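Local coordinates for protein thiazoline oxidase/subtilisin-like protease (Prochloron didemni, PDB 4H6X) that is a subtilisin-like protease of patellamide maturation, belonging to a family of transamidating proteases that probably macrocyclise their peptide substrates, at residues A7-E15 with E121-A129; A302-T310 with V330-L339. All blocks are in the same frame, centred on the assembly; numbering follows the deposited sequence.

Interaction 1 of 2, residues A7-E15 with E121-A129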
ATOM      1  N   ALA A   7      12.445  -2.743  20.316  1.00 37.67           N
ATOM      2  CA  ALA A   7      11.952  -3.195  18.965  1.00 39.67           C
ATOM      3  C   ALA A   7      12.033  -4.716  18.787  1.00 37.49           C
ATOM      4  O   ALA A   7      13.048  -5.246  18.346  1.00 39.90           O
ATOM      5  CB  ALA A   7      12.697  -2.475  17.847  1.00 36.33           C
ATOM      6  N   LEU A   8      10.960  -5.415  19.146  1.00 38.59           N
ATOM      7  CA  LEU A   8      10.888  -6.873  18.974  1.00 39.72           C
ATOM      8  C   LEU A   8      10.948  -7.301  17.499  1.00 40.55           C
ATOM      9  O   LEU A   8      11.343  -8.428  17.189  1.00 40.93           O
ATOM     10  CB  LEU A   8       9.626  -7.447  19.643  1.00 41.95           C
ATOM     11  CG  LEU A   8       9.563  -7.623  21.166  1.00 45.45           C
ATOM     12  CD1 LEU A   8       9.721  -6.309  21.916  1.00 47.88           C
ATOM     13  CD2 LEU A   8       8.262  -8.303  21.573  1.00 46.42           C
ATOM     14  N   HIS A   9      10.561  -6.400  16.595  1.00 38.60           N
ATOM     15  CA  HIS A   9      10.579  -6.701  15.165  1.00 39.26           C
ATOM     16  C   HIS A   9      11.127  -5.522  14.373  1.00 41.01           C
ATOM     17  O   HIS A   9      10.353  -4.762  13.778  1.00 40.55           O
ATOM     18  CB  HIS A   9       9.179  -7.082  14.691  1.00 38.55           C
ATOM     19  CG  HIS A   9       8.583  -8.232  15.442  1.00 38.18           C
ATOM     20  ND1 HIS A   9       7.782  -8.063  16.551  1.00 38.97           N
ATOM     21  CD2 HIS A   9       8.691  -9.569  15.259  1.00 37.92           C
ATOM     22  CE1 HIS A   9       7.408  -9.244  17.009  1.00 35.58           C
ATOM     23  NE2 HIS A   9       7.945 -10.175  16.241  1.00 37.28           N
ATOM     24  N   PRO A  10      12.468  -5.361  14.372  1.00 38.87           N
ATOM     25  CA  PRO A  10      13.118  -4.239  13.701  1.00 39.57           C
ATOM     26  C   PRO A  10      12.637  -4.117  12.258  1.00 38.67           C
ATOM     27  O   PRO A  10      12.637  -5.098  11.517  1.00 38.98           O
ATOM     28  CB  PRO A  10      14.606  -4.616  13.735  1.00 37.99           C
ATOM     29  CG  PRO A  10      14.736  -5.544  14.891  1.00 39.28           C
ATOM     30  CD  PRO A  10      13.451  -6.306  14.944  1.00 40.91           C
ATOM     31  N   HIS A  11      12.215  -2.919  11.883  1.00 37.27           N
ATOM     32  CA  HIS A  11      11.703  -2.660  10.550  1.00 35.19           C
ATOM     33  C   HIS A  11      12.499  -1.512   9.978  1.00 33.79           C
ATOM     34  O   HIS A  11      12.901  -0.613  10.712  1.00 34.89           O
ATOM     35  CB  HIS A  11      10.214  -2.292  10.608  1.00 34.46           C
ATOM     36  CG  HIS A  11       9.560  -2.210   9.261  1.00 33.87           C
ATOM     37  ND1 HIS A  11       9.660  -1.098   8.455  1.00 33.84           N
ATOM     38  CD2 HIS A  11       8.807  -3.105   8.579  1.00 31.41           C
ATOM     39  CE1 HIS A  11       9.000  -1.312   7.331  1.00 33.55           C
ATOM     40  NE2 HIS A  11       8.471  -2.523   7.382  1.00 32.14           N
ATOM     41  N   ASP A  12      12.701  -1.542   8.664  1.00 33.73           N
ATOM     42  CA  ASP A  12      13.427  -0.512   7.919  1.00 33.98           C
ATOM     43  C   ASP A  12      12.964   0.917   8.215  1.00 35.84           C
ATOM     44  O   ASP A  12      13.769   1.855   8.148  1.00 34.39           O
ATOM     45  CB  ASP A  12      13.316  -0.802   6.415  1.00 35.20           C
ATOM     46  CG  ASP A  12      14.081   0.187   5.564  1.00 37.94           C
ATOM     47  OD1 ASP A  12      15.333   0.179   5.608  1.00 38.78           O
ATOM     48  OD2 ASP A  12      13.440   0.963   4.822  1.00 37.96           O
ATOM     49  N   LEU A  13      11.675   1.080   8.539  1.00 34.67           N
ATOM     50  CA  LEU A  13      11.084   2.411   8.710  1.00 33.81           C
ATOM     51  C   LEU A  13      10.909   2.816  10.179  1.00 34.68           C
ATOM     52  O   LEU A  13      10.372   3.893  10.463  1.00 33.83           O
ATOM     53  CB  LEU A  13       9.739   2.518   7.954  1.00 32.81           C
ATOM     54  CG  LEU A  13       9.768   2.301   6.435  1.00 32.64           C
ATOM     55  CD1 LEU A  13       8.366   2.245   5.830  1.00 30.44           C
ATOM     56  CD2 LEU A  13      10.626   3.361   5.741  1.00 31.75           C
ATOM     57  N   ASP A  14      11.364   1.962  11.098  1.00 36.22           N
ATOM     58  CA  ASP A  14      11.281   2.248  12.541  1.00 38.35           C
ATOM     59  C   ASP A  14      11.767   3.649  12.902  1.00 40.15           C
ATOM     60  O   ASP A  14      11.097   4.372  13.648  1.00 38.76           O
ATOM     61  CB  ASP A  14      12.050   1.213  13.369  1.00 37.24           C
ATOM     62  CG  ASP A  14      11.304  -0.098  13.517  1.00 41.22           C
ATOM     63  OD1 ASP A  14      10.061  -0.141  13.305  1.00 39.72           O
ATOM     64  OD2 ASP A  14      11.966  -1.101  13.863  1.00 39.70           O
ATOM     65  N   GLU A  15      12.922   4.030  12.362  1.00 41.46           N
ATOM     66  CA  GLU A  15      13.518   5.321  12.676  1.00 44.84           C
ATOM     67  C   GLU A  15      12.799   6.475  11.999  1.00 41.85           C
ATOM     68  O   GLU A  15      12.805   7.593  12.507  1.00 43.28           O
ATOM     69  CB  GLU A  15      15.017   5.337  12.338  1.00 49.14           C
ATOM     70  CG  GLU A  15      15.861   4.442  13.242  1.00 56.29           C
ATOM     71  CD  GLU A  15      15.661   4.739  14.723  1.00 60.77           C
ATOM     72  OE1 GLU A  15      15.782   5.918  15.125  1.00 64.06           O
ATOM     73  OE2 GLU A  15      15.383   3.790  15.492  1.00 64.46           O
ATOM     74  N   GLU A 121       8.593 -11.189   7.822  1.00 32.06           N
ATOM     75  CA  GLU A 121       9.802 -10.782   8.539  1.00 33.57           C
ATOM     76  C   GLU A 121      10.917 -11.786   8.215  1.00 34.31           C
ATOM     77  O   GLU A 121      10.632 -12.952   7.979  1.00 35.65           O
ATOM     78  CB  GLU A 121       9.553 -10.710  10.043  1.00 32.95           C
ATOM     79  CG  GLU A 121      10.648  -9.978  10.790  1.00 32.98           C
ATOM     80  CD  GLU A 121      10.475 -10.005  12.299  1.00 32.50           C
ATOM     81  OE1 GLU A 121       9.603 -10.738  12.820  1.00 34.39           O
ATOM     82  OE2 GLU A 121      11.228  -9.278  12.959  1.00 32.02           O
ATOM     83  N   HIS A 122      12.160 -11.308   8.168  1.00 36.67           N
ATOM     84  CA  HIS A 122      13.351 -12.130   7.875  1.00 40.85           C
ATOM     85  C   HIS A 122      13.535 -12.439   6.389  1.00 40.95           C
ATOM     86  O   HIS A 122      14.535 -13.026   5.997  1.00 42.92           O
ATOM     87  CB  HIS A 122      13.392 -13.418   8.725  1.00 41.29           C
ATOM     88  CG  HIS A 122      13.071 -13.194  10.171  1.00 41.87           C
ATOM     89  ND1 HIS A 122      13.863 -12.424  10.999  1.00 43.23           N
ATOM     90  CD2 HIS A 122      12.038 -13.628  10.932  1.00 40.81           C
ATOM     91  CE1 HIS A 122      13.329 -12.395  12.209  1.00 42.47           C
ATOM     92  NE2 HIS A 122      12.222 -13.117  12.194  1.00 42.53           N
ATOM     93  N   SER A 123      12.581 -12.015   5.563  1.00 40.10           N
ATOM     94  CA  SER A 123      12.705 -12.118   4.118  1.00 36.06           C
ATOM     95  C   SER A 123      13.414 -10.860   3.612  1.00 36.44           C
ATOM     96  O   SER A 123      13.748  -9.990   4.412  1.00 39.08           O
ATOM     97  CB  SER A 123      11.319 -12.278   3.488  1.00 36.31           C
ATOM     98  OG  SER A 123      10.718 -11.015   3.247  1.00 35.19           O
ATOM     99  N   PRO A 124      13.660 -10.753   2.290  1.00 35.03           N
ATOM    100  CA  PRO A 124      14.260  -9.520   1.774  1.00 34.96           C
ATOM    101  C   PRO A 124      13.359  -8.286   1.960  1.00 34.42           C
ATOM    102  O   PRO A 124      13.858  -7.146   1.978  1.00 31.14           O
ATOM    103  CB  PRO A 124      14.451  -9.811   0.277  1.00 34.85           C
ATOM    104  CG  PRO A 124      14.387 -11.293   0.152  1.00 36.28           C
ATOM    105  CD  PRO A 124      13.442 -11.742   1.223  1.00 37.29           C
ATOM    106  N   VAL A 125      12.050  -8.508   2.095  1.00 32.94           N
ATOM    107  CA  VAL A 125      11.125  -7.398   2.380  1.00 31.36           C
ATOM    108  C   VAL A 125      10.191  -7.711   3.543  1.00 30.17           C
ATOM    109  O   VAL A 125       9.314  -8.569   3.452  1.00 31.43           O
ATOM    110  CB  VAL A 125      10.305  -6.965   1.141  1.00 30.83           C
ATOM    111  CG1 VAL A 125       9.465  -5.729   1.466  1.00 28.32           C
ATOM    112  CG2 VAL A 125      11.213  -6.660  -0.035  1.00 29.36           C
ATOM    113  N   PHE A 126      10.401  -7.004   4.642  1.00 30.14           N
ATOM    114  CA  PHE A 126       9.577  -7.131   5.832  1.00 29.69           C
ATOM    115  C   PHE A 126       8.511  -6.024   5.761  1.00 29.49           C
ATOM    116  O   PHE A 126       8.832  -4.848   5.860  1.00 30.42           O
ATOM    117  CB  PHE A 126      10.471  -6.995   7.070  1.00 30.87           C
ATOM    118  CG  PHE A 126       9.733  -6.862   8.382  1.00 32.37           C
ATOM    119  CD1 PHE A 126       8.496  -7.462   8.587  1.00 32.33           C
ATOM    120  CD2 PHE A 126      10.316  -6.148   9.441  1.00 34.47           C
ATOM    121  CE1 PHE A 126       7.837  -7.338   9.801  1.00 33.31           C
ATOM    122  CE2 PHE A 126       9.667  -6.031  10.662  1.00 33.72           C
ATOM    123  CZ  PHE A 126       8.423  -6.622  10.838  1.00 34.56           C
ATOM    124  N   GLY A 127       7.260  -6.416   5.547  1.00 29.13           N
ATOM    125  CA  GLY A 127       6.175  -5.447   5.393  1.00 29.29           C
ATOM    126  C   GLY A 127       5.660  -4.912   6.723  1.00 28.17           C
ATOM    127  O   GLY A 127       6.027  -5.407   7.779  1.00 29.91           O
ATOM    128  N   ILE A 128       4.807  -3.898   6.663  1.00 28.21           N
ATOM    129  CA  ILE A 128       4.235  -3.281   7.864  1.00 27.81           C
ATOM    130  C   ILE A 128       3.313  -4.251   8.598  1.00 28.06           C
ATOM    131  O   ILE A 128       3.309  -4.310   9.837  1.00 29.44           O
ATOM    132  CB  ILE A 128       3.495  -1.970   7.504  1.00 28.45           C
ATOM    133  CG1 ILE A 128       4.476  -0.966   6.869  1.00 28.77           C
ATOM    134  CG2 ILE A 128       2.803  -1.366   8.724  1.00 26.88           C
ATOM    135  CD1 ILE A 128       5.560  -0.437   7.796  1.00 28.29           C
ATOM    136  N   ALA A 129       2.560  -5.042   7.842  1.00 27.54           N
ATOM    137  CA  ALA A 129       1.528  -5.882   8.441  1.00 28.60           C
ATOM    138  C   ALA A 129       1.542  -7.320   7.895  1.00 29.40           C
ATOM    139  O   ALA A 129       0.560  -7.773   7.265  1.00 29.82           O
ATOM    140  CB  ALA A 129       0.159  -5.226   8.270  1.00 29.57           C
TER
HETATM  141  O   HOH W   1      12.045 -10.331  15.173  1.00 48.84           O
HETATM  142  O   HOH W   2      12.948  -7.696  11.519  1.00 36.53           O

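Interaction 2 of 2, residues A302-T310 with V330-L339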
ATOM      1  N   ALA A 302     -12.974   5.339  12.741  1.00 28.88           N
ATOM      2  CA  ALA A 302     -12.237   5.711  13.966  1.00 30.46           C
ATOM      3  C   ALA A 302     -10.733   5.715  13.665  1.00 29.77           C
ATOM      4  O   ALA A 302     -10.022   6.655  14.038  1.00 28.87           O
ATOM      5  CB  ALA A 302     -12.572   4.776  15.124  1.00 29.45           C
ATOM      6  N   VAL A 303     -10.265   4.690  12.945  1.00 28.20           N
ATOM      7  CA  VAL A 303      -8.853   4.613  12.578  1.00 27.04           C
ATOM      8  C   VAL A 303      -8.480   5.810  11.722  1.00 25.14           C
ATOM      9  O   VAL A 303      -7.514   6.511  12.017  1.00 25.16           O
ATOM     10  CB  VAL A 303      -8.474   3.284  11.873  1.00 26.93           C
ATOM     11  CG1 VAL A 303      -7.046   3.361  11.327  1.00 26.81           C
ATOM     12  CG2 VAL A 303      -8.590   2.122  12.845  1.00 26.07           C
ATOM     13  N   ARG A 304      -9.279   6.073  10.691  1.00 25.24           N
ATOM     14  CA  ARG A 304      -9.013   7.182   9.776  1.00 26.42           C
ATOM     15  C   ARG A 304      -8.953   8.523  10.509  1.00 27.40           C
ATOM     16  O   ARG A 304      -8.028   9.310  10.301  1.00 26.34           O
ATOM     17  CB  ARG A 304     -10.068   7.231   8.653  1.00 27.25           C
ATOM     18  CG  ARG A 304      -9.717   8.164   7.497  1.00 30.43           C
ATOM     19  CD  ARG A 304     -10.851   8.245   6.470  1.00 32.42           C
ATOM     20  NE  ARG A 304     -11.899   9.125   6.966  1.00 35.11           N
ATOM     21  CZ  ARG A 304     -11.997  10.426   6.695  1.00 37.58           C
ATOM     22  NH1 ARG A 304     -11.128  11.025   5.887  1.00 38.74           N
ATOM     23  NH2 ARG A 304     -12.980  11.128   7.239  1.00 39.61           N
ATOM     24  N   THR A 305      -9.936   8.787  11.360  1.00 27.76           N
ATOM     25  CA  THR A 305     -10.010  10.099  12.018  1.00 29.02           C
ATOM     26  C   THR A 305      -8.909  10.243  13.073  1.00 27.71           C
ATOM     27  O   THR A 305      -8.321  11.314  13.206  1.00 28.28           O
ATOM     28  CB  THR A 305     -11.409  10.368  12.636  1.00 31.52           C
ATOM     29  OG1 THR A 305     -11.822   9.232  13.400  1.00 35.69           O
ATOM     30  CG2 THR A 305     -12.427  10.610  11.550  1.00 32.63           C
ATOM     31  N   ALA A 306      -8.622   9.159  13.799  1.00 27.33           N
ATOM     32  CA  ALA A 306      -7.516   9.147  14.767  1.00 28.19           C
ATOM     33  C   ALA A 306      -6.188   9.510  14.116  1.00 29.74           C
ATOM     34  O   ALA A 306      -5.426  10.300  14.683  1.00 29.15           O
ATOM     35  CB  ALA A 306      -7.394   7.808  15.476  1.00 26.04           C
ATOM     36  N   LEU A 307      -5.927   8.946  12.930  1.00 28.47           N
ATOM     37  CA  LEU A 307      -4.730   9.271  12.163  1.00 28.45           C
ATOM     38  C   LEU A 307      -4.720  10.718  11.691  1.00 28.27           C
ATOM     39  O   LEU A 307      -3.699  11.409  11.815  1.00 28.45           O
ATOM     40  CB  LEU A 307      -4.535   8.309  10.969  1.00 28.28           C
ATOM     41  CG  LEU A 307      -4.184   6.861  11.313  1.00 28.29           C
ATOM     42  CD1 LEU A 307      -4.335   5.953  10.096  1.00 27.19           C
ATOM     43  CD2 LEU A 307      -2.785   6.771  11.922  1.00 28.09           C
ATOM     44  N   LEU A 308      -5.844  11.194  11.159  1.00 27.86           N
ATOM     45  CA  LEU A 308      -5.881  12.574  10.670  1.00 28.78           C
ATOM     46  C   LEU A 308      -5.806  13.619  11.798  1.00 29.34           C
ATOM     47  O   LEU A 308      -5.064  14.596  11.681  1.00 29.67           O
ATOM     48  CB  LEU A 308      -7.093  12.825   9.762  1.00 28.80           C
ATOM     49  CG  LEU A 308      -7.113  12.038   8.438  1.00 29.32           C
ATOM     50  CD1 LEU A 308      -8.500  12.124   7.823  1.00 28.05           C
ATOM     51  CD2 LEU A 308      -6.055  12.540   7.454  1.00 28.60           C
ATOM     52  N   LYS A 309      -6.565  13.400  12.873  1.00 28.80           N
ATOM     53  CA  LYS A 309      -6.619  14.335  14.008  1.00 32.26           C
ATOM     54  C   LYS A 309      -5.289  14.490  14.729  1.00 31.50           C
ATOM     55  O   LYS A 309      -4.993  15.554  15.262  1.00 30.22           O
ATOM     56  CB  LYS A 309      -7.689  13.896  15.025  1.00 34.54           C
ATOM     57  CG  LYS A 309      -9.115  14.179  14.571  1.00 39.48           C
ATOM     58  CD  LYS A 309      -9.351  15.669  14.344  1.00 43.03           C
ATOM     59  CE  LYS A 309     -10.812  16.037  14.593  1.00 45.94           C
ATOM     60  NZ  LYS A 309     -11.072  17.480  14.332  1.00 47.33           N
ATOM     61  N   THR A 310      -4.483  13.429  14.737  1.00 30.83           N
ATOM     62  CA  THR A 310      -3.212  13.457  15.463  1.00 31.38           C
ATOM     63  C   THR A 310      -2.033  13.716  14.535  1.00 32.53           C
ATOM     64  O   THR A 310      -0.880  13.796  14.992  1.00 33.56           O
ATOM     65  CB  THR A 310      -2.975  12.144  16.214  1.00 31.17           C
ATOM     66  OG1 THR A 310      -2.841  11.077  15.266  1.00 29.24           O
ATOM     67  CG2 THR A 310      -4.139  11.858  17.166  1.00 29.45           C
ATOM     68  N   VAL A 330       2.289  11.319   9.695  1.00 31.76           N
ATOM     69  CA  VAL A 330       1.709  10.232  10.492  1.00 30.14           C
ATOM     70  C   VAL A 330       2.239  10.243  11.927  1.00 32.77           C
ATOM     71  O   VAL A 330       3.453  10.376  12.150  1.00 32.28           O
ATOM     72  CB  VAL A 330       1.918   8.845   9.819  1.00 30.85           C
ATOM     73  CG1 VAL A 330       3.396   8.538   9.620  1.00 29.64           C
ATOM     74  CG2 VAL A 330       1.236   7.725  10.599  1.00 30.25           C
ATOM     75  N   ASN A 331       1.323  10.092  12.882  1.00 29.77           N
ATOM     76  CA  ASN A 331       1.642  10.136  14.307  1.00 31.48           C
ATOM     77  C   ASN A 331       1.032   8.931  14.994  1.00 30.00           C
ATOM     78  O   ASN A 331      -0.012   9.029  15.643  1.00 31.48           O
ATOM     79  CB  ASN A 331       1.124  11.458  14.917  1.00 31.17           C
ATOM     80  CG  ASN A 331       1.429  11.605  16.408  1.00 32.92           C
ATOM     81  OD1 ASN A 331       2.156  10.808  16.994  1.00 32.60           O
ATOM     82  ND2 ASN A 331       0.842  12.630  17.030  1.00 31.49           N
ATOM     83  N   ILE A 332       1.689   7.784  14.846  1.00 28.75           N
ATOM     84  CA  ILE A 332       1.251   6.555  15.493  1.00 27.56           C
ATOM     85  C   ILE A 332       1.003   6.723  17.009  1.00 29.20           C
ATOM     86  O   ILE A 332      -0.052   6.326  17.505  1.00 29.50           O
ATOM     87  CB  ILE A 332       2.214   5.373  15.209  1.00 26.70           C
ATOM     88  CG1 ILE A 332       2.071   4.891  13.752  1.00 26.88           C
ATOM     89  CG2 ILE A 332       1.947   4.215  16.153  1.00 25.77           C
ATOM     90  CD1 ILE A 332       3.059   3.792  13.380  1.00 25.76           C
ATOM     91  N   PRO A 333       1.975   7.293  17.758  1.00 30.93           N
ATOM     92  CA  PRO A 333       1.709   7.399  19.214  1.00 31.32           C
ATOM     93  C   PRO A 333       0.436   8.201  19.536  1.00 30.07           C
ATOM     94  O   PRO A 333      -0.382   7.772  20.361  1.00 31.76           O
ATOM     95  CB  PRO A 333       2.963   8.129  19.747  1.00 32.72           C
ATOM     96  CG  PRO A 333       4.029   7.838  18.735  1.00 31.30           C
ATOM     97  CD  PRO A 333       3.305   7.829  17.405  1.00 29.70           C
ATOM     98  N   GLY A 334       0.254   9.345  18.885  1.00 30.65           N
ATOM     99  CA  GLY A 334      -0.977  10.135  19.076  1.00 30.66           C
ATOM    100  C   GLY A 334      -2.251   9.380  18.698  1.00 31.55           C
ATOM    101  O   GLY A 334      -3.271   9.459  19.399  1.00 31.37           O
ATOM    102  N   ALA A 335      -2.198   8.638  17.588  1.00 31.33           N
ATOM    103  CA  ALA A 335      -3.351   7.880  17.104  1.00 29.63           C
ATOM    104  C   ALA A 335      -3.681   6.701  18.025  1.00 30.98           C
ATOM    105  O   ALA A 335      -4.851   6.364  18.229  1.00 27.98           O
ATOM    106  CB  ALA A 335      -3.116   7.402  15.672  1.00 30.92           C
ATOM    107  N   MET A 336      -2.643   6.098  18.603  1.00 31.60           N
ATOM    108  CA  MET A 336      -2.828   5.026  19.578  1.00 33.02           C
ATOM    109  C   MET A 336      -3.532   5.556  20.824  1.00 31.42           C
ATOM    110  O   MET A 336      -4.453   4.934  21.346  1.00 31.28           O
ATOM    111  CB  MET A 336      -1.482   4.435  19.985  1.00 33.36           C
ATOM    112  CG  MET A 336      -0.732   3.755  18.860  1.00 39.90           C
ATOM    113  SD  MET A 336      -1.275   2.060  18.700  1.00 45.35           S
ATOM    114  CE  MET A 336      -0.274   1.273  19.954  1.00 40.98           C
ATOM    115  N   LYS A 337      -3.079   6.707  21.303  1.00 34.26           N
ATOM    116  CA  LYS A 337      -3.707   7.336  22.460  1.00 34.69           C
ATOM    117  C   LYS A 337      -5.195   7.587  22.188  1.00 32.17           C
ATOM    118  O   LYS A 337      -6.034   7.308  23.040  1.00 33.06           O
ATOM    119  CB  LYS A 337      -2.976   8.624  22.835  1.00 36.61           C
ATOM    120  CG  LYS A 337      -3.240   9.074  24.264  1.00 41.37           C
ATOM    121  CD  LYS A 337      -1.956   9.509  24.958  1.00 46.66           C
ATOM    122  CE  LYS A 337      -1.378  10.791  24.369  1.00 47.90           C
ATOM    123  NZ  LYS A 337       0.116  10.793  24.431  1.00 53.59           N
ATOM    124  N   VAL A 338      -5.525   8.072  20.993  1.00 31.75           N
ATOM    125  CA  VAL A 338      -6.926   8.336  20.632  1.00 29.83           C
ATOM    126  C   VAL A 338      -7.738   7.043  20.587  1.00 30.28           C
ATOM    127  O   VAL A 338      -8.853   6.989  21.088  1.00 30.67           O
ATOM    128  CB  VAL A 338      -7.055   9.101  19.286  1.00 29.35           C
ATOM    129  CG1 VAL A 338      -8.482   9.033  18.745  1.00 29.89           C
ATOM    130  CG2 VAL A 338      -6.626  10.558  19.443  1.00 28.93           C
ATOM    131  N   LEU A 339      -7.169   5.998  19.992  1.00 30.17           N
ATOM    132  CA  LEU A 339      -7.915   4.774  19.748  1.00 31.31           C
ATOM    133  C   LEU A 339      -8.046   3.893  20.980  1.00 32.85           C
ATOM    134  O   LEU A 339      -9.083   3.288  21.185  1.00 33.78           O
ATOM    135  CB  LEU A 339      -7.281   3.966  18.604  1.00 30.88           C
ATOM    136  CG  LEU A 339      -7.479   4.526  17.195  1.00 30.17           C
ATOM    137  CD1 LEU A 339      -6.470   3.930  16.219  1.00 29.70           C
ATOM    138  CD2 LEU A 339      -8.917   4.297  16.738  1.00 28.48           C
TER
HETATM  139  O   HOH W   3      -1.452  10.343  13.012  1.00 31.71           O

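Interaction 1 of 2, residues A7-E15 with E121-A129
The rings of His11 and Phe126 meet obliquely at the middle of this loop-to-loop contact, their centroids 4.9 Å apart and their planes inclined at 56°. His11 CD2 lies over one face of the phenylalanine, displaced toward the rim, while CG of Glu121 covers the centre of the opposite face. Swung away from its own backbone N (chi1 170°), the Phe126 side chain reaches the 9-10 backbone of the N-terminal loop, and its edge meets two carbonyls, with CE2 3.2 Å from Pro10 O and 3.4 Å from His9 O. Ile128 CD1 sits over one face of the imidazole, 3.6 Å from His11 CE1, and lies near Leu13 CD1.

Polar bonds within 7-15 hold this loop in shape. His11 ND1 accepts the backbone N-H of Leu13 at 3.0 Å, which fixes the rotation of the ring and points NE2 toward Phe126 O, 2.8 Å away. The backbone N of His11 donates to Asp14 OD2 from above the carboxylate plane, bracing the type I turn from His11 to Asp14. A leucine in place of His11 would probably leave the Leu13 N-H without its mate.

Two waters bridge the loops. Glu121 OE2 accepts from both, one also donating to Leu8 O and the other to Pro10 O.

Helix 20-26 flanks the N-terminal loop, His24 meeting the Phe126 ring and Leu20 touching His11, while Val279 and Leu286 of helix 273-293 pack on Leu13 and Ile128. The contact thus joins the N-terminal segment to the connection between helix 101-118 and strand 133-138.

Interaction 2 of 2, residues A302-T310 with V330-L339
Ala306 and Ala335 face each other where helices 302-309 and 332-339 come together, their CA atoms 4.9 Å apart. These small residues let the axes approach to 8.3 Å at an angle of 133° between their directions. Ala306 CB is received between Val338 CG1 and Leu339 CG, each 3.7 Å away. Leu339 extends the apolar surface along the first helix, laying CD2 against the backbone and CB of Ala302. On another side of the alanine pair, Leu307 brings CD2 to 3.8 Å from Ala335 CB and also approaches Val330.

Thr310, following helix 302-309, marks the passage to polar contacts. Its methyl CG2 packs against Val338 CG2 and the Gly334 backbone, where a side chain on the glycine would clash with Thr310. With chi1 at 64°, OG1 lies between the backbone N and the carbonyl carbon and turns back to donate to Ala306 O at 2.8 Å; that carbonyl also accepts from Thr310 N. A water donates to Thr310 OG1 and Leu307 O and accepts from Asn331 N, tying the two chain segments together.

At the outer edge, Asn331 uses both ends of its amide. ND2 donates to Thr310 O at 2.9 Å, with the acceptor close to the amide plane, whereas OD1 accepts from Gly334 N, which lies above the plane of the side-chain carbonyl.

Asn331 is thereby the N-cap of the second helix while also binding the Thr310 carbonyl. The whole forms a closely packed helix pair, inclined well away from antiparallel, in the C-terminal part of the subtilase fold.

How the interactions relate
Interactions 1 and 2 follow one another along the chain, the first closing before the second opens; their centres are 21 Å apart and their nearest atoms about 7 Å, without touching. Helix 273-293 connects them: it packs against Leu13 and Ile128 in interaction 1 and against Val303, Leu307, Val330 and Met336 in interaction 2. Helix 20-26 is likewise shared, bordering the N-terminal loop and meeting Ile332 and Met336. Interaction 1 leads into strand 133-138 of the seven-stranded parallel sheet, whereas interaction 2 lies beside 249-253, one of its two edge strands. Interaction 1 thus ties the N-terminal loop to the protease core, while interaction 2 pairs two C-terminal helices packed against it.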